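Local coordinates for protein glutathione-independent glyoxalase DJ-1 (Schizosaccharomyces pombe, PDB 4QYT) that converts methylglyoxal to D-lactate in a single glutathione-independent step and helps protect the cell against reactive oxygen species, at residues Val37-Asn42 against Lys87-Thr92; Ala77-Gly82 against Pro93-Val98; Val152-Asn157 against Gly171-Glu176. All coordinates share one frame; numbering follows the deposited sequence. Where two conformers were deposited one is given.

Interaction 1: residues Val37-Asn42 against Lys87-Thr92; sequences VYVGEN and KTLSTT
Val-39 meets helix 83-90 and the turn after it with both of its methyl groups, each given a separate partner by its torsion. Val-39 CG1, anti to the backbone N (chi1 176°), comes tip to tip with Thr-92, lying 3.5 Å from Thr-92 OG1 and 3.9 Å from Thr-92 CG2. Val-39 CG2, set beside the backbone N, crosses the end of Leu-89 obliquely, 3.7 Å from Leu-89 CD2. Thr-88 CG2 lies farther off, 4.0 Å from Val-39 O and 4.2 Å from Val-39 CG1. No hydrogen bond joins the two segments; the contact is van der Waals, with the Thr-92 hydroxyl oxygen among the atoms touched.

In this Rossmann-like alpha/beta fold of the DJ-1/PfpI family, the valine sits near the C-terminal end of parallel strand 34-39. The helix it touches also packs on strand 7-12, through Thr-88 and Leu-89.

The partners are positioned by a second shell. Thr-92 OG1 donates to Thr-88 O over 2.7 Å, arriving well above the carbonyl plane, while Thr-91 N reaches the same oxygen from the opposite face, so two donors grip one helix-end carbonyl. With an alanine at Thr-92, Thr-88 O would probably lose one of its two donors and Val-39 CG1 would face a gap where the hydroxyl and methyl had been. On the strand side, Tyr-38 OH accepts from Asn-42 N at 3.0 Å, with an N-H...O angle of 160°, and is also hydrogen-bonded to Asp-13. Gly-40 N lies over the centre of the tyrosine ring.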
# COMPACT_ATOMS: atom_id res chain seq x y z
N VAL A 37 -10.13 10.78 6.06
CA VAL A 37 -10.43 12.07 6.70
C VAL A 37 -9.14 12.84 6.85
O VAL A 37 -8.24 12.45 7.62
CB VAL A 37 -11.15 11.87 8.05
CG1 VAL A 37 -11.39 13.20 8.71
CG2 VAL A 37 -12.47 11.09 7.87
N TYR A 38 -9.04 13.93 6.08
CA TYR A 38 -7.82 14.72 5.95
C TYR A 38 -7.74 15.78 7.03
O TYR A 38 -8.70 16.54 7.26
CB TYR A 38 -7.83 15.36 4.56
CG TYR A 38 -6.78 16.41 4.30
CD1 TYR A 38 -5.41 16.10 4.32
CD2 TYR A 38 -7.13 17.70 3.94
CE1 TYR A 38 -4.44 17.05 3.97
CE2 TYR A 38 -6.17 18.63 3.63
CZ TYR A 38 -4.82 18.31 3.60
OH TYR A 38 -3.92 19.31 3.30
N VAL A 39 -6.55 15.90 7.59
CA VAL A 39 -6.19 16.95 8.50
C VAL A 39 -5.07 17.74 7.82
O VAL A 39 -3.94 17.29 7.70
CB VAL A 39 -5.68 16.37 9.83
CG1 VAL A 39 -5.20 17.46 10.78
CG2 VAL A 39 -6.76 15.51 10.47
N GLY A 40 -5.38 18.97 7.40
CA GLY A 40 -4.39 19.78 6.71
C GLY A 40 -4.95 21.07 6.16
O GLY A 40 -6.14 21.36 6.35
N GLU A 41 -4.13 21.76 5.38
CA GLU A 41 -4.45 23.09 4.88
C GLU A 41 -5.14 23.08 3.53
O GLU A 41 -5.67 24.11 3.12
CB GLU A 41 -3.20 23.99 4.84
CG GLU A 41 -2.66 24.28 6.24
CD GLU A 41 -3.75 24.76 7.18
OE1 GLU A 41 -4.46 25.74 6.82
OE2 GLU A 41 -3.92 24.17 8.27
N ASN A 42 -4.97 22.02 2.74
CA ASN A 42 -5.46 22.03 1.39
C ASN A 42 -7.00 22.07 1.35
O ASN A 42 -7.67 21.08 1.63
CB ASN A 42 -4.90 20.83 0.60
CG ASN A 42 -5.25 20.91 -0.87
OD1 ASN A 42 -6.39 20.64 -1.26
ND2 ASN A 42 -4.33 21.43 -1.66
N LYS A 87 3.53 13.51 12.50
CA LYS A 87 3.74 14.71 13.28
C LYS A 87 2.46 15.52 13.30
O LYS A 87 1.97 15.91 14.38
CB LYS A 87 4.90 15.50 12.70
CG LYS A 87 5.12 16.83 13.42
CD LYS A 87 6.29 17.62 12.83
CE LYS A 87 6.92 18.56 13.84
NZ LYS A 87 5.91 19.26 14.68
N THR A 88 1.86 15.71 12.14
CA THR A 88 0.64 16.49 12.08
C THR A 88 -0.50 15.82 12.84
O THR A 88 -1.15 16.42 13.69
CB THR A 88 0.28 16.73 10.63
OG1 THR A 88 1.28 17.56 10.09
CG2 THR A 88 -1.05 17.37 10.49
N LEU A 89 -0.75 14.54 12.55
CA LEU A 89 -1.91 13.89 13.18
C LEU A 89 -1.76 13.82 14.69
O LEU A 89 -2.72 14.06 15.44
CB LEU A 89 -2.14 12.51 12.55
CG LEU A 89 -2.57 12.51 11.08
CD1 LEU A 89 -2.62 11.11 10.53
CD2 LEU A 89 -3.90 13.21 10.88
N SER A 90 -0.58 13.44 15.15
CA SER A 90 -0.34 13.23 16.57
C SER A 90 -0.47 14.54 17.35
O SER A 90 -0.70 14.48 18.57
CB SER A 90 1.00 12.57 16.86
OG SER A 90 2.07 13.45 16.54
N THR A 91 -0.29 15.69 16.70
CA THR A 91 -0.32 16.97 17.37
C THR A 91 -1.59 17.74 17.03
O THR A 91 -1.68 18.93 17.31
CB THR A 91 0.92 17.80 17.03
OG1 THR A 91 0.98 18.10 15.63
CG2 THR A 91 2.19 17.12 17.52
N THR A 92 -2.60 17.05 16.54
CA THR A 92 -3.90 17.69 16.29
C THR A 92 -4.84 17.35 17.42
O THR A 92 -5.16 16.18 17.60
CB THR A 92 -4.46 17.18 14.97
OG1 THR A 92 -3.59 17.49 13.90
CG2 THR A 92 -5.79 17.79 14.64

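Interaction 2: residues Ala77-Gly82 against Pro93-Val98; sequences AIIPGG and PFVQQV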
# COMPACT_ATOMS: atom_id res chain seq x y z
N ALA A 77 -10.94 4.33 14.47
CA ALA A 77 -10.08 5.43 14.05
C ALA A 77 -8.69 4.89 13.80
O ALA A 77 -8.13 4.26 14.69
CB ALA A 77 -10.02 6.50 15.13
N ILE A 78 -8.15 5.16 12.62
CA ILE A 78 -6.82 4.65 12.23
C ILE A 78 -5.92 5.85 11.95
O ILE A 78 -6.25 6.74 11.17
CB ILE A 78 -6.93 3.74 10.98
CG1 ILE A 78 -7.92 2.59 11.22
CG2 ILE A 78 -5.53 3.22 10.61
CD1 ILE A 78 -8.16 1.74 10.01
N ILE A 79 -4.70 5.74 12.51
CA ILE A 79 -3.68 6.76 12.40
C ILE A 79 -2.48 6.10 11.76
O ILE A 79 -1.78 5.25 12.36
CB ILE A 79 -3.32 7.42 13.73
CG1 ILE A 79 -4.61 7.83 14.43
CG2 ILE A 79 -2.49 8.67 13.46
CD1 ILE A 79 -4.43 8.42 15.81
N PRO A 80 -2.26 6.42 10.48
CA PRO A 80 -1.09 5.89 9.81
C PRO A 80 0.16 6.73 10.11
O PRO A 80 0.08 7.81 10.72
CB PRO A 80 -1.50 5.96 8.33
CG PRO A 80 -2.41 7.18 8.28
CD PRO A 80 -3.13 7.20 9.58
N GLY A 81 1.31 6.23 9.63
CA GLY A 81 2.58 6.90 9.84
C GLY A 81 3.09 7.66 8.65
O GLY A 81 2.31 8.24 7.89
N GLY A 82 4.40 7.62 8.47
CA GLY A 82 5.10 8.64 7.70
C GLY A 82 5.49 9.78 8.63
O GLY A 82 4.67 10.22 9.44
N PRO A 93 -5.35 18.33 18.19
CA PRO A 93 -6.24 17.99 19.30
C PRO A 93 -7.42 17.15 18.89
O PRO A 93 -7.80 16.26 19.65
CB PRO A 93 -6.59 19.36 19.90
CG PRO A 93 -5.35 20.17 19.63
CD PRO A 93 -4.91 19.75 18.25
N PHE A 94 -8.04 17.42 17.73
CA PHE A 94 -9.18 16.62 17.33
C PHE A 94 -8.85 15.12 17.32
O PHE A 94 -9.65 14.29 17.76
CB PHE A 94 -9.64 17.07 15.97
CG PHE A 94 -10.84 16.33 15.43
CD1 PHE A 94 -12.11 16.79 15.72
CD2 PHE A 94 -10.73 15.21 14.61
CE1 PHE A 94 -13.23 16.15 15.21
CE2 PHE A 94 -11.86 14.57 14.10
CZ PHE A 94 -13.10 15.07 14.38
N VAL A 95 -7.70 14.78 16.72
CA VAL A 95 -7.28 13.38 16.67
C VAL A 95 -7.05 12.80 18.04
O VAL A 95 -7.50 11.70 18.37
CB VAL A 95 -6.04 13.23 15.76
CG1 VAL A 95 -5.52 11.82 15.78
CG2 VAL A 95 -6.33 13.69 14.35
N GLN A 96 -6.36 13.57 18.88
CA GLN A 96 -6.12 13.15 20.26
C GLN A 96 -7.44 12.93 21.02
O GLN A 96 -7.57 11.99 21.81
CB GLN A 96 -5.29 14.19 21.01
CG GLN A 96 -3.91 14.45 20.44
CD GLN A 96 -3.35 15.77 20.90
OE1 GLN A 96 -3.97 16.48 21.72
NE2 GLN A 96 -2.18 16.11 20.41
N GLN A 97 -8.38 13.85 20.84
CA GLN A 97 -9.68 13.77 21.51
C GLN A 97 -10.45 12.52 21.08
O GLN A 97 -11.08 11.85 21.89
CB GLN A 97 -10.53 15.00 21.17
CG GLN A 97 -10.04 16.30 21.82
CD GLN A 97 -10.49 17.59 21.10
OE1 GLN A 97 -11.08 17.58 20.01
NE2 GLN A 97 -10.21 18.70 21.72
N VAL A 98 -10.40 12.19 19.79
CA VAL A 98 -11.04 10.97 19.32
C VAL A 98 -10.38 9.76 19.97
O VAL A 98 -11.08 8.85 20.42
CB VAL A 98 -10.93 10.91 17.76
CG1 VAL A 98 -11.16 9.49 17.23
CG2 VAL A 98 -11.88 11.91 17.12
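The torsions of Ile-79 and Val-95 place one methyl of each in the gap between strand and helix: the isoleucine has CG1 anti to the carbonyl carbon (chi1 -49°) and a fully extended chi2 of 177°, which stretches the chain so that CD1 reaches Val-95, while Val-95 has CG1 anti to its own N (chi1 176°). The two methyls come within 3.6 Å, Ile-79 CD1 to Val-95 CG1, with the side chains passing at a slant. Ile-79 was modelled in two conformers, and this contact belongs to the one described.

One turn further along helix 93-102, Val-98 makes the corresponding contact with a single methyl. Val-98 CG1 stands 3.8 Å from Ala-77 CB. The CA atoms of Ala-77 and Val-98 are 7.7 Å apart, against 8.7 Å for those of Ile-79 and Val-95, which is consistent with the small alanine allowing a closer approach. The other methyl, Val-98 CG2, lies 4.0 Å above the plane of the Phe-94 ring, displaced toward its rim, and the ring in turn makes an edge-to-face contact with Tyr-61. All four residues that touch are buried, joined by van der Waals contact alone. Alternate residues of the strand thus serve this helix, while Ile-78 between them packs on Val-7 and Leu-9.

Beyond the strand, Gly-82 N hydrogen-bonds OD2 of the sulfinate-modified cysteine at position 114, so this turn borders the active site, whose cysteine is assigned by inference. Strand 76-79, the turn and helix 83-90 form a strand-turn-helix unit of the parallel alpha/beta fold.

Interaction 3: residues Val152-Asn157 against Gly171-Glu176; sequences VVLEEN and GLKLLE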
# COMPACT_ATOMS: atom_id res chain seq x y z
N VAL A 152 2.88 -6.42 15.62
CA VAL A 152 1.62 -5.84 16.05
C VAL A 152 1.43 -6.09 17.53
O VAL A 152 1.81 -7.14 18.04
CB VAL A 152 0.44 -6.47 15.28
CG1 VAL A 152 -0.89 -5.88 15.73
CG2 VAL A 152 0.61 -6.28 13.78
N VAL A 153 0.83 -5.12 18.20
CA VAL A 153 0.49 -5.23 19.62
C VAL A 153 -0.98 -4.80 19.76
O VAL A 153 -1.43 -3.85 19.16
CB VAL A 153 1.40 -4.32 20.49
CG1 VAL A 153 0.96 -4.32 21.93
CG2 VAL A 153 2.85 -4.75 20.37
N LEU A 154 -1.72 -5.58 20.53
CA LEU A 154 -3.06 -5.22 20.91
C LEU A 154 -3.16 -5.13 22.44
O LEU A 154 -2.80 -6.09 23.11
CB LEU A 154 -4.04 -6.30 20.42
CG LEU A 154 -5.50 -6.22 20.87
CD1 LEU A 154 -6.22 -4.96 20.44
CD2 LEU A 154 -6.28 -7.43 20.41
N GLU A 155 -3.62 -4.00 22.96
CA GLU A 155 -3.87 -3.85 24.39
C GLU A 155 -5.16 -3.09 24.50
O GLU A 155 -5.33 -2.08 23.84
CB GLU A 155 -2.73 -3.12 25.10
CG GLU A 155 -3.00 -2.96 26.58
CD GLU A 155 -1.83 -2.40 27.35
OE1 GLU A 155 -0.69 -2.51 26.86
OE2 GLU A 155 -2.04 -1.94 28.49
N GLU A 156 -6.10 -3.60 25.30
CA GLU A 156 -7.44 -3.06 25.31
C GLU A 156 -7.97 -3.00 23.89
O GLU A 156 -8.02 -4.04 23.23
CB GLU A 156 -7.49 -1.74 26.07
CG GLU A 156 -7.19 -1.92 27.54
CD GLU A 156 -8.31 -2.62 28.33
OE1 GLU A 156 -9.41 -2.83 27.81
OE2 GLU A 156 -8.07 -3.06 29.46
N ASN A 157 -8.40 -1.83 23.41
CA ASN A 157 -8.89 -1.68 22.03
C ASN A 157 -7.95 -0.83 21.18
O ASN A 157 -8.39 -0.28 20.18
CB ASN A 157 -10.31 -1.09 22.04
CG ASN A 157 -10.36 0.30 22.63
OD1 ASN A 157 -9.47 0.73 23.38
ND2 ASN A 157 -11.42 1.02 22.27
N GLY A 171 -3.67 -3.98 9.37
CA GLY A 171 -5.05 -3.91 8.87
C GLY A 171 -5.86 -5.13 9.23
O GLY A 171 -7.03 -5.04 9.59
N LEU A 172 -5.21 -6.29 9.10
CA LEU A 172 -5.87 -7.53 9.43
C LEU A 172 -6.23 -7.60 10.93
O LEU A 172 -7.33 -8.10 11.27
CB LEU A 172 -5.02 -8.74 9.03
CG LEU A 172 -5.04 -9.08 7.57
CD1 LEU A 172 -3.89 -10.04 7.24
CD2 LEU A 172 -6.38 -9.63 7.12
N LYS A 173 -5.32 -7.17 11.79
CA LYS A 173 -5.60 -7.20 13.23
C LYS A 173 -6.84 -6.35 13.54
O LYS A 173 -7.71 -6.76 14.31
CB LYS A 173 -4.38 -6.74 14.03
CG LYS A 173 -4.48 -7.04 15.52
CD LYS A 173 -4.35 -8.53 15.84
CE LYS A 173 -4.24 -8.75 17.34
NZ LYS A 173 -4.01 -10.18 17.67
N LEU A 174 -6.93 -5.17 12.93
CA LEU A 174 -8.12 -4.33 13.09
C LEU A 174 -9.37 -5.04 12.62
O LEU A 174 -10.37 -5.12 13.32
CB LEU A 174 -7.92 -3.01 12.37
CG LEU A 174 -6.94 -2.05 13.05
CD1 LEU A 174 -6.41 -1.07 12.00
CD2 LEU A 174 -7.62 -1.32 14.20
N LEU A 175 -9.32 -5.59 11.41
CA LEU A 175 -10.45 -6.29 10.86
C LEU A 175 -10.91 -7.46 11.74
O LEU A 175 -12.11 -7.68 11.93
CB LEU A 175 -10.10 -6.84 9.46
CG LEU A 175 -11.25 -7.58 8.78
CD1 LEU A 175 -12.46 -6.69 8.52
CD2 LEU A 175 -10.77 -8.25 7.51
N GLU A 176 -9.94 -8.17 12.30
CA GLU A 176 -10.22 -9.34 13.13
C GLU A 176 -11.07 -8.98 14.33
O GLU A 176 -11.81 -9.84 14.84
CB GLU A 176 -8.89 -9.95 13.60
CG GLU A 176 -9.07 -11.35 14.17
CD GLU A 176 -7.78 -12.02 14.58
OE1 GLU A 176 -6.74 -11.34 14.61
OE2 GLU A 176 -7.79 -13.27 14.64
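Lys-173 lies across Val-152 and Leu-154, two alternate residues of strand 152-155, using its aliphatic chain. Val-152 slants past the root of the lysine, with Val-152 CG1 3.8 Å from Lys-173 CG and 4.0 Å from Lys-173 CB. Leu-154 meets Lys-173 CE, one atom short of the ammonium, at about a right angle: Leu-154 CB and CD2 are each 3.9 Å from Lys-173 CE, so one methylene rests against two carbons of the leucine. The first torsion of the lysine (chi1 -167°, CG anti to the backbone N) sets CG against Val-152, and a bend at chi2 (71°) then brings CE to Leu-154. Val-152 and Lys-173 were each modelled in two conformers, so these details hold for the pair described. The contact is partly exposed and wholly non-polar in its touching atoms.

Strand 152-155 is an edge strand of the main sheet, antiparallel to 158-161, whose Ile-159 touches both Val-152 and Leu-154. Helix 167-178 lies against this edge. Two of its buried residues pack on other helices, Leu-172 on Tyr-184 and Tyr-188 of helix 181-190, and Leu-174 on Phe-27 of helix 17-29.

How the interactions relate
All three contacts dock helices on one mixed sheet, whose order runs from 59-60 through 34-39, 7-12, 76-79, 109-112 and 158-161 to 152-155. Interactions 1 and 2 have centres about 8 Å apart and interlock along the chain, since their segments alternate. Helices 83-90 and 93-102 are consecutive, and Leu-89 CD1 packs on Ile-79 CG2 at 3.8 Å. Interaction 3 follows both, its centre about 16 Å from that of interaction 2 and about 23 Å from that of interaction 1. Ile-78, alternating with the residues that face helix 93-102, touches Leu-174, so helix 167-178 covers the other side of strand 76-79, as in a three-layer alpha/beta/alpha sandwich.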